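Local coordinates for iron-regulated outer membrane protein (Neisseria meningitidis, PDB 4B7O), which is a TonB-dependent transporter that brings iron across the outer membrane and may, as its family suggests, act in siderophore uptake, at residues 128-133 with 333-338; 367-372 with 377-382. One frame throughout, in Å; residues are numbered along the deposited sequence.

Contact 1 of 2, residues 128-133 with 333-338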
loop_
_atom_site.group_PDB
_atom_site.type_symbol
_atom_site.label_atom_id
_atom_site.label_comp_id
_atom_site.label_asym_id
_atom_site.label_seq_id
_atom_site.Cartn_x
_atom_site.Cartn_y
_atom_site.Cartn_z
ATOM N N SER A 128 -1.872 6.002 -9.767
ATOM C CA SER A 128 -2.847 7.102 -9.761
ATOM C C SER A 128 -3.824 6.982 -8.600
ATOM O O SER A 128 -3.915 5.943 -7.951
ATOM C CB SER A 128 -3.574 7.226 -11.099
ATOM O OG SER A 128 -2.604 7.235 -12.156
ATOM N N GLN A 129 -4.487 8.077 -8.289
ATOM C CA GLN A 129 -5.449 8.046 -7.227
ATOM C C GLN A 129 -6.814 8.633 -7.641
ATOM O O GLN A 129 -6.918 9.343 -8.635
ATOM C CB GLN A 129 -4.878 8.820 -6.072
ATOM C CG GLN A 129 -4.898 10.304 -6.296
ATOM C CD GLN A 129 -4.345 11.031 -5.122
ATOM O OE1 GLN A 129 -4.467 10.581 -3.986
ATOM N NE2 GLN A 129 -3.691 12.135 -5.380
ATOM N N ILE A 130 -7.840 8.322 -6.854
ATOM C CA ILE A 130 -9.144 8.994 -6.887
ATOM C C ILE A 130 -9.174 10.483 -6.414
ATOM O O ILE A 130 -9.606 11.326 -7.150
ATOM C CB ILE A 130 -10.195 8.128 -6.152
ATOM C CG1 ILE A 130 -10.334 6.793 -6.901
ATOM C CG2 ILE A 130 -11.553 8.843 -6.092
ATOM C CD1 ILE A 130 -10.988 5.735 -6.066
ATOM N N LEU A 131 -8.752 10.814 -5.201
ATOM C CA LEU A 131 -8.776 12.214 -4.731
ATOM C C LEU A 131 -7.923 12.345 -3.501
ATOM O O LEU A 131 -7.809 11.413 -2.711
ATOM C CB LEU A 131 -10.188 12.689 -4.398
ATOM C CG LEU A 131 -10.588 14.141 -4.011
ATOM C CD1 LEU A 131 -10.769 15.005 -5.245
ATOM C CD2 LEU A 131 -11.877 14.149 -3.191
ATOM N N TYR A 132 -7.350 13.521 -3.301
ATOM C CA TYR A 132 -6.257 13.625 -2.347
ATOM C C TYR A 132 -6.794 13.590 -0.925
ATOM O O TYR A 132 -6.017 13.450 0.041
ATOM C CB TYR A 132 -5.330 14.852 -2.634
ATOM C CG TYR A 132 -5.996 16.168 -2.346
ATOM C CD1 TYR A 132 -6.861 16.779 -3.298
ATOM C CD2 TYR A 132 -5.832 16.786 -1.105
ATOM C CE1 TYR A 132 -7.503 17.978 -3.013
ATOM C CE2 TYR A 132 -6.463 17.994 -0.815
ATOM C CZ TYR A 132 -7.292 18.582 -1.766
ATOM O OH TYR A 132 -7.933 19.750 -1.430
ATOM N N HIS A 133 -8.121 13.715 -0.800
ATOM C CA HIS A 133 -8.816 13.698 0.504
ATOM C C HIS A 133 -9.088 12.308 1.013
ATOM O O HIS A 133 -9.830 12.122 1.968
ATOM C CB HIS A 133 -10.128 14.472 0.402
ATOM C CG HIS A 133 -9.955 15.959 0.494
ATOM N ND1 HIS A 133 -9.571 16.562 1.616
ATOM C CD2 HIS A 133 -10.123 16.965 -0.454
ATOM C CE1 HIS A 133 -9.483 17.899 1.416
ATOM N NE2 HIS A 133 -9.821 18.146 0.153
ATOM N N LEU A 333 -6.156 -3.624 -14.362
ATOM C CA LEU A 333 -6.522 -3.270 -13.045
ATOM C C LEU A 333 -7.520 -2.130 -13.180
ATOM O O LEU A 333 -7.234 -1.118 -13.823
ATOM C CB LEU A 333 -5.275 -2.749 -12.369
ATOM C CG LEU A 333 -5.086 -3.086 -10.909
ATOM C CD1 LEU A 333 -3.766 -2.507 -10.411
ATOM C CD2 LEU A 333 -6.231 -2.575 -10.047
ATOM N N GLU A 334 -8.700 -2.293 -12.591
ATOM C CA GLU A 334 -9.704 -1.251 -12.653
ATOM C C GLU A 334 -10.012 -0.756 -11.262
ATOM O O GLU A 334 -10.296 -1.537 -10.381
ATOM C CB GLU A 334 -11.010 -1.721 -13.329
ATOM C CG GLU A 334 -10.818 -2.366 -14.706
ATOM C CD GLU A 334 -11.131 -1.480 -15.946
ATOM O OE1 GLU A 334 -11.186 -0.215 -15.843
ATOM O OE2 GLU A 334 -11.300 -2.081 -17.051
ATOM N N LYS A 335 -9.959 0.551 -11.098
ATOM C CA LYS A 335 -10.349 1.249 -9.914
ATOM C C LYS A 335 -11.616 2.018 -10.395
ATOM O O LYS A 335 -11.533 2.701 -11.421
ATOM C CB LYS A 335 -9.201 2.202 -9.495
ATOM C CG LYS A 335 -9.246 2.810 -8.086
ATOM C CD LYS A 335 -8.309 2.092 -7.052
ATOM C CE LYS A 335 -7.152 2.948 -6.420
ATOM N NZ LYS A 335 -7.396 4.155 -5.515
ATOM N N LYS A 336 -12.754 1.887 -9.677
ATOM C CA LYS A 336 -14.059 2.551 -9.970
ATOM C C LYS A 336 -14.613 3.249 -8.756
ATOM O O LYS A 336 -14.605 2.696 -7.655
ATOM C CB LYS A 336 -15.146 1.573 -10.411
ATOM C CG LYS A 336 -14.764 0.685 -11.596
ATOM C CD LYS A 336 -15.874 -0.318 -11.959
ATOM C CE LYS A 336 -15.329 -1.587 -12.632
ATOM N NZ LYS A 336 -16.468 -2.480 -13.014
ATOM N N ARG A 337 -15.084 4.472 -8.947
ATOM C CA ARG A 337 -15.827 5.154 -7.913
ATOM C C ARG A 337 -17.183 5.439 -8.480
ATOM O O ARG A 337 -17.322 6.028 -9.564
ATOM C CB ARG A 337 -15.201 6.499 -7.521
ATOM C CG ARG A 337 -16.040 7.302 -6.536
ATOM C CD ARG A 337 -15.380 8.631 -6.363
ATOM N NE ARG A 337 -16.076 9.606 -5.510
ATOM C CZ ARG A 337 -17.169 10.300 -5.858
ATOM N NH1 ARG A 337 -17.775 10.142 -7.060
ATOM N NH2 ARG A 337 -17.675 11.143 -4.967
ATOM N N TYR A 338 -18.188 5.076 -7.712
ATOM C CA TYR A 338 -19.547 5.322 -8.116
ATOM C C TYR A 338 -20.194 6.085 -6.995
ATOM O O TYR A 338 -20.280 5.591 -5.849
ATOM C CB TYR A 338 -20.292 4.000 -8.358
ATOM C CG TYR A 338 -21.793 4.191 -8.355
ATOM C CD1 TYR A 338 -22.437 4.803 -9.437
ATOM C CD2 TYR A 338 -22.571 3.784 -7.262
ATOM C CE1 TYR A 338 -23.810 5.004 -9.431
ATOM C CE2 TYR A 338 -23.942 3.973 -7.246
ATOM C CZ TYR A 338 -24.562 4.572 -8.336
ATOM O OH TYR A 338 -25.921 4.756 -8.344
#
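I130 sets its two branches by a chi1 of -62°: CG1 lies beside the backbone N, while CG2 stands anti to that N and beside the carbonyl carbon, and the nearly extended chi2 carries CD1 outward to K335. K335 and R337 both start with CG anti to their backbone N, but then differ. The lysine chain bends at chi2, chi3 and chi4, which brings NZ as well as CG to 4.0 Å from I130 CD1, whereas the arginine runs straight from CG to NE. I130 is thus held like a fork between the two: CD1 meets K335, and CG2 meets R337 CD at 3.8 Å, the side chains crossing at a slant. A beta-branched residue suits the place because each arm gets its own neighbour. This is the plug-in-barrel arrangement of TonB-dependent receptors, with a plug loop meeting the inner wall of strand 323-339. Alternation along the strand turns K335 and R337 to the plug and K336 the other way. The backbones stay well apart, the CA atoms of I130 and R337 being 7.8 Å from each other, so long side chains make the contact with their methylenes while ending in charge. R337 NH1 makes a salt bridge to D342, so the arginine offers its aliphatic shaft to I130 and its guanidinium to an acid. I130 also touches T306 on neighbouring strand 303-320, and its backbone is hydrogen-bonded to L517.

Contact 2 of 2, residues 367-372 with 377-382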
loop_
_atom_site.group_PDB
_atom_site.type_symbol
_atom_site.label_atom_id
_atom_site.label_comp_id
_atom_site.label_asym_id
_atom_site.label_seq_id
_atom_site.Cartn_x
_atom_site.Cartn_y
_atom_site.Cartn_z
ATOM N N ASN A 367 10.251 -11.148 -16.723
ATOM C CA ASN A 367 11.499 -11.223 -15.986
ATOM C C ASN A 367 12.230 -12.515 -16.335
ATOM O O ASN A 367 11.713 -13.599 -16.078
ATOM C CB ASN A 367 11.191 -11.111 -14.487
ATOM C CG ASN A 367 10.263 -9.911 -14.173
ATOM O OD1 ASN A 367 10.708 -8.738 -14.076
ATOM N ND2 ASN A 367 8.952 -10.191 -14.049
ATOM N N PHE A 368 13.414 -12.384 -16.950
ATOM C CA PHE A 368 14.297 -13.522 -17.278
ATOM C C PHE A 368 15.529 -13.694 -16.372
ATOM O O PHE A 368 16.203 -12.701 -16.021
ATOM C CB PHE A 368 14.867 -13.341 -18.674
ATOM C CG PHE A 368 13.847 -13.189 -19.739
ATOM C CD1 PHE A 368 13.335 -14.320 -20.397
ATOM C CD2 PHE A 368 13.414 -11.908 -20.134
ATOM C CE1 PHE A 368 12.408 -14.175 -21.429
ATOM C CE2 PHE A 368 12.477 -11.756 -21.165
ATOM C CZ PHE A 368 11.984 -12.899 -21.814
ATOM N N ASP A 369 15.834 -14.964 -16.080
ATOM C CA ASP A 369 17.085 -15.419 -15.451
ATOM C C ASP A 369 17.905 -16.409 -16.287
ATOM O O ASP A 369 17.461 -17.544 -16.543
ATOM C CB ASP A 369 16.776 -16.148 -14.163
ATOM C CG ASP A 369 16.088 -15.278 -13.156
ATOM O OD1 ASP A 369 16.213 -14.040 -13.253
ATOM O OD2 ASP A 369 15.437 -15.844 -12.248
ATOM N N SER A 370 19.113 -15.991 -16.659
ATOM C CA SER A 370 20.137 -16.917 -17.197
ATOM C C SER A 370 21.397 -17.013 -16.276
ATOM O O SER A 370 22.055 -15.996 -15.935
ATOM C CB SER A 370 20.577 -16.553 -18.618
ATOM O OG SER A 370 19.830 -15.490 -19.145
ATOM N N ARG A 371 21.672 -18.252 -15.872
ATOM C CA ARG A 371 22.878 -18.672 -15.192
ATOM C C ARG A 371 24.130 -18.464 -16.069
ATOM O O ARG A 371 24.190 -18.887 -17.217
ATOM C CB ARG A 371 22.718 -20.155 -14.858
ATOM C CG ARG A 371 23.900 -20.739 -14.141
ATOM C CD ARG A 371 23.469 -21.419 -12.856
ATOM N NE ARG A 371 22.888 -20.457 -11.920
ATOM C CZ ARG A 371 22.137 -20.778 -10.868
ATOM N NH1 ARG A 371 21.867 -22.058 -10.602
ATOM N NH2 ARG A 371 21.642 -19.809 -10.094
ATOM N N LEU A 372 25.125 -17.794 -15.527
ATOM C CA LEU A 372 26.357 -17.581 -16.233
ATOM C C LEU A 372 27.456 -18.487 -15.728
ATOM O O LEU A 372 28.346 -18.846 -16.481
ATOM C CB LEU A 372 26.773 -16.142 -16.098
ATOM C CG LEU A 372 26.199 -15.307 -17.233
ATOM C CD1 LEU A 372 24.882 -15.846 -17.791
ATOM C CD2 LEU A 372 26.099 -13.868 -16.772
ATOM N N LEU A 377 24.125 -15.368 -11.401
ATOM C CA LEU A 377 22.850 -15.341 -12.116
ATOM C C LEU A 377 22.776 -13.985 -12.766
ATOM O O LEU A 377 23.266 -12.999 -12.201
ATOM C CB LEU A 377 21.688 -15.540 -11.131
ATOM C CG LEU A 377 20.262 -15.729 -11.680
ATOM C CD1 LEU A 377 20.105 -17.060 -12.442
ATOM C CD2 LEU A 377 19.217 -15.645 -10.571
ATOM N N LEU A 378 22.222 -13.940 -13.971
ATOM C CA LEU A 378 22.015 -12.688 -14.676
ATOM C C LEU A 378 20.496 -12.512 -14.798
ATOM O O LEU A 378 19.782 -13.470 -15.163
ATOM C CB LEU A 378 22.610 -12.800 -16.078
ATOM C CG LEU A 378 22.705 -11.516 -16.918
ATOM C CD1 LEU A 378 23.197 -10.295 -16.142
ATOM C CD2 LEU A 378 23.617 -11.723 -18.125
ATOM N N LYS A 379 19.982 -11.336 -14.462
ATOM C CA LYS A 379 18.524 -11.110 -14.598
ATOM C C LYS A 379 18.304 -9.980 -15.544
ATOM O O LYS A 379 19.042 -8.979 -15.504
ATOM C CB LYS A 379 17.865 -10.710 -13.278
ATOM C CG LYS A 379 17.745 -11.785 -12.209
ATOM C CD LYS A 379 17.491 -11.107 -10.870
ATOM C CE LYS A 379 16.097 -11.326 -10.310
ATOM N NZ LYS A 379 15.823 -12.791 -10.281
ATOM N N TYR A 380 17.282 -10.113 -16.399
ATOM C CA TYR A 380 16.922 -9.012 -17.282
ATOM C C TYR A 380 15.433 -9.169 -17.567
ATOM O O TYR A 380 14.870 -10.282 -17.510
ATOM C CB TYR A 380 17.785 -9.044 -18.573
ATOM C CG TYR A 380 17.808 -10.449 -19.158
ATOM C CD1 TYR A 380 18.544 -11.435 -18.551
ATOM C CD2 TYR A 380 17.022 -10.810 -20.288
ATOM C CE1 TYR A 380 18.578 -12.733 -19.033
ATOM C CE2 TYR A 380 17.027 -12.130 -20.776
ATOM C CZ TYR A 380 17.822 -13.082 -20.144
ATOM O OH TYR A 380 17.851 -14.402 -20.536
ATOM N N GLY A 381 14.796 -8.054 -17.857
ATOM C CA GLY A 381 13.427 -8.086 -18.222
ATOM C C GLY A 381 12.893 -6.754 -18.607
ATOM O O GLY A 381 13.646 -5.774 -18.758
ATOM N N ILE A 382 11.577 -6.719 -18.710
ATOM C CA ILE A 382 10.832 -5.597 -19.343
ATOM C C ILE A 382 9.583 -5.292 -18.534
ATOM O O ILE A 382 8.895 -6.201 -18.111
ATOM C CB ILE A 382 10.338 -6.045 -20.744
ATOM C CG1 ILE A 382 11.522 -6.306 -21.656
ATOM C CG2 ILE A 382 9.507 -4.963 -21.413
ATOM C CD1 ILE A 382 12.192 -4.991 -22.029
#
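F368 and Y380 face each other as a hydrogen-bonded antiparallel pair: F368 N gives to Y380 O at 2.6 Å, and Y380 N returns a bond to F368 O at 2.8 Å. S370 and L378 repeat this two residues on, S370 N to L378 O and L378 N to S370 O. Y380's chi1 of 48° swings its ring across the partner strand, F368 CB sitting over one face 3.5 Å from the centroid. The phenol then reaches S370 OG, to which OH donates at 2.7 Å; serine suits the place, being short and carrying a hydroxyl that can accept the phenol's bond. On the opposite side of the sheet from F368 and Y380, K379 NZ meets D369 OD1 at 3.2 Å on its syn side, a salt bridge between side-by-side chains. N367, paired with G381, instead satisfies its amide outside, OD1 from Y448 OH and ND2 to D327 OD1. L372 and L378 pack by their CD2 methyls. Strands 355-373 and 376-391 form a hairpin of the barrel wall, its short turn consistent with the periplasmic end; strand 323-339 bonds to the backbone of N367 and D369, and strand 441-455 to that of L377 and K379.

The two contacts involve neighbouring strands of the barrel wall: strand 323-339, which meets the plug in contact 1, is the neighbour of strand 355-373, which opens the hairpin of contact 2. They are nonetheless separate: their centres lie 35 Å apart and their nearest atoms about 15 Å. Contact 1 ties plug to barrel and is buried, its centre 14 Å from that of the chain; contact 2 joins barrel strands to each other at the surface, its centre 27 Å from the centre of the chain. Strand 323-339 connects them, its later residues facing plug residue I130 and its earlier ones, such as E324 and D327, bonding to strand 355-373. In sequence, contact 1 spans the chain from plug to barrel before contact 2 begins.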